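Local coordinates for protein DTDP-4-dehydrorhamnose reductase, rfbD ortholog (Clostridium acetobutylicum, PDB 1VL0) that probably catalyses the NAD(P)H-dependent reduction of dTDP-6-deoxy-L-lyxo-4-hexulose to dTDP-L-rhamnose, and binds 1,4-dihydronicotinamide adenine dinucleotide (NADH), at residues Pro124-Asp129 / Arg264-Glu269; Val191-Ser196 / His217-Gly222. One frame throughout, in Å; residues are numbered along the deposited sequence.

Interaction 1. Residues Pro124-Asp129 / Arg264-Glu269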
loop_
_atom_site.group_PDB
_atom_site.type_symbol
_atom_site.label_atom_id
_atom_site.label_comp_id
_atom_site.label_asym_id
_atom_site.label_seq_id
_atom_site.Cartn_x
_atom_site.Cartn_y
_atom_site.Cartn_z
ATOM N N PRO A 124 -1.650 24.073 6.925
ATOM C CA PRO A 124 -1.876 23.475 5.605
ATOM C C PRO A 124 -1.362 22.006 5.486
ATOM O O PRO A 124 -0.208 21.663 5.878
ATOM C CB PRO A 124 -1.145 24.429 4.645
ATOM C CG PRO A 124 -1.224 25.742 5.356
ATOM C CD PRO A 124 -1.037 25.411 6.797
ATOM N N ILE A 125 -2.251 21.153 4.978
ATOM C CA ILE A 125 -2.076 19.711 5.075
ATOM C C ILE A 125 -1.363 19.258 3.842
ATOM O O ILE A 125 -1.781 19.591 2.748
ATOM C CB ILE A 125 -3.440 19.033 5.187
ATOM C CG1 ILE A 125 -4.206 19.590 6.388
ATOM C CG2 ILE A 125 -3.290 17.557 5.319
ATOM C CD1 ILE A 125 -5.716 19.307 6.259
ATOM N N THR A 126 -0.285 18.500 4.013
ATOM C CA THR A 126 0.460 17.967 2.867
ATOM C C THR A 126 0.064 16.542 2.520
ATOM O O THR A 126 -0.599 15.850 3.266
ATOM C CB THR A 126 1.965 17.976 3.057
ATOM O OG1 THR A 126 2.361 16.818 3.779
ATOM C CG2 THR A 126 2.451 19.174 3.794
ATOM N N GLU A 127 0.492 16.131 1.344
ATOM C CA GLU A 127 0.231 14.792 0.857
ATOM C C GLU A 127 0.866 13.689 1.727
ATOM O O GLU A 127 0.570 12.544 1.534
ATOM C CB GLU A 127 0.809 14.679 -0.545
ATOM C CG GLU A 127 0.169 15.595 -1.588
ATOM C CD GLU A 127 0.773 17.000 -1.689
ATOM O OE1 GLU A 127 1.395 17.495 -0.707
ATOM O OE2 GLU A 127 0.584 17.622 -2.758
ATOM N N PHE A 128 1.785 14.056 2.633
ATOM C CA PHE A 128 2.466 13.104 3.493
ATOM C C PHE A 128 1.828 13.016 4.884
ATOM O O PHE A 128 2.275 12.274 5.709
ATOM C CB PHE A 128 3.944 13.464 3.630
ATOM C CG PHE A 128 4.649 13.618 2.322
ATOM C CD1 PHE A 128 4.749 12.555 1.453
ATOM C CD2 PHE A 128 5.154 14.835 1.924
ATOM C CE1 PHE A 128 5.379 12.693 0.193
ATOM C CE2 PHE A 128 5.779 14.980 0.685
ATOM C CZ PHE A 128 5.902 13.884 -0.177
ATOM N N ASP A 129 0.799 13.803 5.126
ATOM C CA ASP A 129 0.071 13.756 6.360
ATOM C C ASP A 129 -0.908 12.584 6.393
ATOM O O ASP A 129 -1.320 12.091 5.363
ATOM C CB ASP A 129 -0.674 15.079 6.543
ATOM C CG ASP A 129 0.262 16.225 6.882
ATOM O OD1 ASP A 129 1.334 15.952 7.470
ATOM O OD2 ASP A 129 0.008 17.400 6.607
ATOM N N ARG A 264 -2.064 22.058 1.506
ATOM C CA ARG A 264 -0.894 22.619 0.895
ATOM C C ARG A 264 -0.641 21.838 -0.401
ATOM O O ARG A 264 -0.698 20.608 -0.406
ATOM C CB ARG A 264 0.279 22.476 1.830
ATOM C CG ARG A 264 1.512 23.164 1.372
ATOM C CD ARG A 264 2.597 23.196 2.396
ATOM N NE ARG A 264 3.816 23.757 1.812
ATOM C CZ ARG A 264 4.987 23.879 2.428
ATOM N NH1 ARG A 264 5.116 23.507 3.665
ATOM N NH2 ARG A 264 6.034 24.375 1.784
ATOM N N ASN A 265 -0.327 22.547 -1.478
ATOM C CA ASN A 265 0.034 21.943 -2.727
ATOM C C ASN A 265 1.532 21.642 -2.703
ATOM O O ASN A 265 2.312 22.085 -3.597
ATOM C CB ASN A 265 -0.268 22.874 -3.918
ATOM C CG ASN A 265 -1.759 23.057 -4.241
ATOM O OD1 ASN A 265 -2.671 22.732 -3.482
ATOM N ND2 ASN A 265 -1.993 23.645 -5.366
ATOM N N TYR A 266 1.935 20.796 -1.755
ATOM C CA TYR A 266 3.367 20.527 -1.442
ATOM C C TYR A 266 4.097 19.742 -2.523
ATOM O O TYR A 266 5.218 20.042 -2.905
ATOM C CB TYR A 266 3.440 19.811 -0.115
ATOM C CG TYR A 266 4.767 19.864 0.590
ATOM C CD1 TYR A 266 5.576 20.974 0.552
ATOM C CD2 TYR A 266 5.209 18.758 1.323
ATOM C CE1 TYR A 266 6.815 20.983 1.225
ATOM C CE2 TYR A 266 6.394 18.746 1.966
ATOM C CZ TYR A 266 7.203 19.875 1.929
ATOM O OH TYR A 266 8.394 19.823 2.620
HETATM N N MSE A 267 3.436 18.759 -3.083
HETATM C CA MSE A 267 4.082 17.962 -4.149
HETATM C C MSE A 267 4.335 18.768 -5.383
HETATM O O MSE A 267 5.338 18.552 -6.089
HETATM C CB MSE A 267 3.224 16.743 -4.487
HETATM C CG MSE A 267 3.334 15.656 -3.443
HETATM SE SE MSE A 267 5.031 14.664 -3.690
HETATM C CE MSE A 267 4.688 13.876 -5.445
ATOM N N LEU A 268 3.430 19.686 -5.693
ATOM C CA LEU A 268 3.690 20.633 -6.778
ATOM C C LEU A 268 4.877 21.538 -6.493
ATOM O O LEU A 268 5.778 21.694 -7.341
ATOM C CB LEU A 268 2.445 21.442 -7.090
ATOM C CG LEU A 268 1.346 20.683 -7.838
ATOM C CD1 LEU A 268 0.116 21.586 -7.980
ATOM C CD2 LEU A 268 1.799 20.188 -9.218
ATOM N N GLU A 269 4.911 22.090 -5.286
ATOM C CA GLU A 269 6.029 22.921 -4.835
ATOM C C GLU A 269 7.371 22.191 -4.875
ATOM O O GLU A 269 8.382 22.756 -5.235
ATOM C CB GLU A 269 5.784 23.393 -3.409
ATOM C CG GLU A 269 4.642 24.381 -3.242
ATOM C CD GLU A 269 4.340 24.684 -1.742
ATOM O OE1 GLU A 269 5.065 24.216 -0.871
ATOM O OE2 GLU A 269 3.364 25.395 -1.428
HETATM O O HOH W 1 0.605 19.377 -4.710
#
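Pro124 lays its CB against CB of Arg264, 3.7 Å away, where the loop that follows strand 107-113 meets the residues leading into helix 266-270. Next along, Ile125 O accepts a hydrogen bond from Arg264 N at 2.8 Å. Thr126 lies alongside Tyr266, its CG2 3.7 Å from ring atom CD2; with chi1 at 84°, OG1 turns back to accept a hydrogen bond from Phe128 N and closes an ST turn within the type I turn Thr126-Asp129. Glu127 points toward the helix start: its chain bends at chi2 (87°), and OE2 accepts a hydrogen bond from Met267 N at 3.1 Å from above the carboxylate plane. The same oxygen accepts a hydrogen bond from a water, 2.6 Å from OE2, that in turn accepts one from Leu268 N; His217 N of strand 214-217 is a further donor to it. Phe128 crosses Tyr266 at about a right angle, presenting CE2 3.9 Å from Tyr266 CD2, while its CZ meets SE of Met267, a selenomethionine, at 3.7 Å in an oblique Met-aromatic contact. A second subunit completes this apolar end: Tyr87 of that subunit stacks on Phe128, and Asp84 of that subunit hydrogen-bonds Tyr266 OH. Glu127 OE2 thus gathers one water and two backbone N-H groups, one from the first turn of the helix, so its negative charge is probably stabilised there.

Interaction 2. Residues Val191-Ser196 / His217-Gly222; sequences VGTPTS and HCTCKG
The break in strand 191-196, around Thr193 and Pro194, is crossed here by the loop that joins strand 214-217 to strand 224-225, the latter pairing antiparallel with 191-196. Two threonines of the strand grip the loop. Thr193 OG1 donates to Gly222 O at 2.7 Å, coming in 36° above the carbonyl plane. Its methyl, placed anti to the backbone N by chi1 of -45°, leans on the loop backbone, with CG2 3.1 Å from Cys220 O. Two residues on, Thr195 uses its hydroxyl differently: OG1 accepts a hydrogen bond from Cys220 N at 3.1 Å, with an N-H...O angle of 156°. Thr219 crosses Thr195 at about a right angle and brings its CB to 3.1 Å from Thr195 OG1. Cys220 turns its side chain toward the strand, CB 3.3 Å from Pro194 O and SG 3.8 Å from Ser196 N. A water bridges two hydroxyls, donating to Thr193 OG1 and, at 2.6 Å, to Thr219 OG1; the latter oxygen also bonds an unidentified ligand. Trp279 and Ser282 of helix 279-290 pack on this crossing, while Leu163, a residue of the NADH site, lies about 4 Å from Thr195, side chain to side chain. One strand hydroxyl therefore donates a hydrogen bond to the loop backbone and the other accepts one from it; together with the bridging water they hold Thr219 where its OG1 meets the unidentified ligand.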
loop_
_atom_site.group_PDB
_atom_site.type_symbol
_atom_site.label_atom_id
_atom_site.label_comp_id
_atom_site.label_asym_id
_atom_site.label_seq_id
_atom_site.Cartn_x
_atom_site.Cartn_y
_atom_site.Cartn_z
ATOM N N VAL A 191 -12.573 26.306 7.403
ATOM C CA VAL A 191 -11.640 27.008 6.549
ATOM C C VAL A 191 -11.005 26.047 5.547
ATOM O O VAL A 191 -10.861 24.854 5.793
ATOM C CB VAL A 191 -10.532 27.819 7.310
ATOM C CG1 VAL A 191 -11.137 28.694 8.467
ATOM C CG2 VAL A 191 -9.507 26.936 7.844
ATOM N N GLY A 192 -10.637 26.601 4.408
ATOM C CA GLY A 192 -10.114 25.835 3.284
ATOM C C GLY A 192 -9.726 26.877 2.270
ATOM O O GLY A 192 -9.408 27.990 2.619
ATOM N N THR A 193 -9.784 26.514 1.003
ATOM C CA THR A 193 -9.483 27.419 -0.075
ATOM C C THR A 193 -10.403 27.112 -1.261
ATOM O O THR A 193 -10.370 25.979 -1.756
ATOM C CB THR A 193 -8.061 27.229 -0.595
ATOM O OG1 THR A 193 -7.152 27.112 0.511
ATOM C CG2 THR A 193 -7.660 28.473 -1.436
ATOM N N PRO A 194 -11.165 28.125 -1.721
ATOM C CA PRO A 194 -12.002 28.009 -2.933
ATOM C C PRO A 194 -11.135 27.676 -4.110
ATOM O O PRO A 194 -10.048 28.259 -4.214
ATOM C CB PRO A 194 -12.572 29.420 -3.087
ATOM C CG PRO A 194 -12.531 30.007 -1.646
ATOM C CD PRO A 194 -11.281 29.461 -1.081
ATOM N N THR A 195 -11.585 26.741 -4.983
ATOM C CA THR A 195 -10.785 26.278 -6.079
ATOM C C THR A 195 -11.571 26.250 -7.340
ATOM O O THR A 195 -12.692 25.747 -7.361
ATOM C CB THR A 195 -10.206 24.867 -5.771
ATOM O OG1 THR A 195 -9.363 24.976 -4.617
ATOM C CG2 THR A 195 -9.278 24.361 -6.897
ATOM N N SER A 196 -11.003 26.884 -8.363
ATOM C CA SER A 196 -11.650 26.960 -9.689
ATOM C C SER A 196 -11.266 25.726 -10.445
ATOM O O SER A 196 -10.145 25.303 -10.345
ATOM C CB SER A 196 -11.159 28.206 -10.490
ATOM O OG SER A 196 -11.753 28.219 -11.804
ATOM N N HIS A 217 -2.015 17.339 -3.897
ATOM C CA HIS A 217 -3.035 18.315 -3.527
ATOM C C HIS A 217 -3.082 19.439 -4.551
ATOM O O HIS A 217 -2.059 19.896 -5.067
ATOM C CB HIS A 217 -2.699 18.900 -2.148
ATOM C CG HIS A 217 -2.851 17.919 -1.038
ATOM N ND1 HIS A 217 -2.450 18.185 0.261
ATOM C CD2 HIS A 217 -3.314 16.646 -1.041
ATOM C CE1 HIS A 217 -2.732 17.135 1.012
ATOM N NE2 HIS A 217 -3.234 16.185 0.248
ATOM N N CYS A 218 -4.300 19.854 -4.901
ATOM C CA CYS A 218 -4.512 20.921 -5.864
ATOM C C CYS A 218 -5.733 21.748 -5.509
ATOM O O CYS A 218 -6.849 21.474 -5.992
ATOM C CB CYS A 218 -4.670 20.361 -7.278
ATOM S SG CYS A 218 -4.727 21.745 -8.422
ATOM N N THR A 219 -5.520 22.713 -4.605
ATOM C CA THR A 219 -6.417 23.814 -4.415
ATOM C C THR A 219 -5.697 25.148 -4.792
ATOM O O THR A 219 -4.463 25.220 -4.924
ATOM C CB THR A 219 -6.933 23.874 -2.963
ATOM O OG1 THR A 219 -5.836 24.019 -2.046
ATOM C CG2 THR A 219 -7.602 22.586 -2.581
ATOM N N CYS A 220 -6.501 26.204 -4.926
ATOM C CA CYS A 220 -5.957 27.513 -5.189
ATOM C C CYS A 220 -5.096 27.987 -4.005
ATOM O O CYS A 220 -5.155 27.430 -2.902
ATOM C CB CYS A 220 -7.085 28.513 -5.579
ATOM S SG CYS A 220 -7.698 28.367 -7.331
ATOM N N LYS A 221 -4.250 28.987 -4.237
ATOM C CA LYS A 221 -3.399 29.508 -3.153
ATOM C C LYS A 221 -4.203 30.304 -2.161
ATOM O O LYS A 221 -5.230 30.897 -2.514
ATOM C CB LYS A 221 -2.281 30.369 -3.705
ATOM C CG LYS A 221 -1.339 29.680 -4.646
ATOM C CD LYS A 221 -0.276 30.700 -5.070
ATOM C CE LYS A 221 0.489 30.377 -6.320
ATOM N NZ LYS A 221 1.007 29.104 -6.250
ATOM N N GLY A 222 -3.754 30.321 -0.904
ATOM C CA GLY A 222 -4.416 31.091 0.118
ATOM C C GLY A 222 -5.310 30.262 1.019
ATOM O O GLY A 222 -5.312 29.032 0.963
HETATM O O HOH W 2 -7.041 24.224 0.291
#

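Overall arrangement
The centres of interactions 1 and 2 are about 12 Å apart, on the same side of the chain's centre. Along the sequence 124-129 comes first, then 191-196 and 217-222, and 264-269 last, so the second contact falls wholly between the partners of the first. Strand 214-217 and the loop after it join them: Glu127 OE2 lies 2.9 Å from His217 N, and Asn265 ND2 3.0 Å from Thr219 O, both probable hydrogen bonds. Interaction 1 faces the second subunit, whereas no other chain touches interaction 2, which sits nearer the cofactor. Asn265 and Thr219 both border the unidentified ligand, so both contacts reach its pocket.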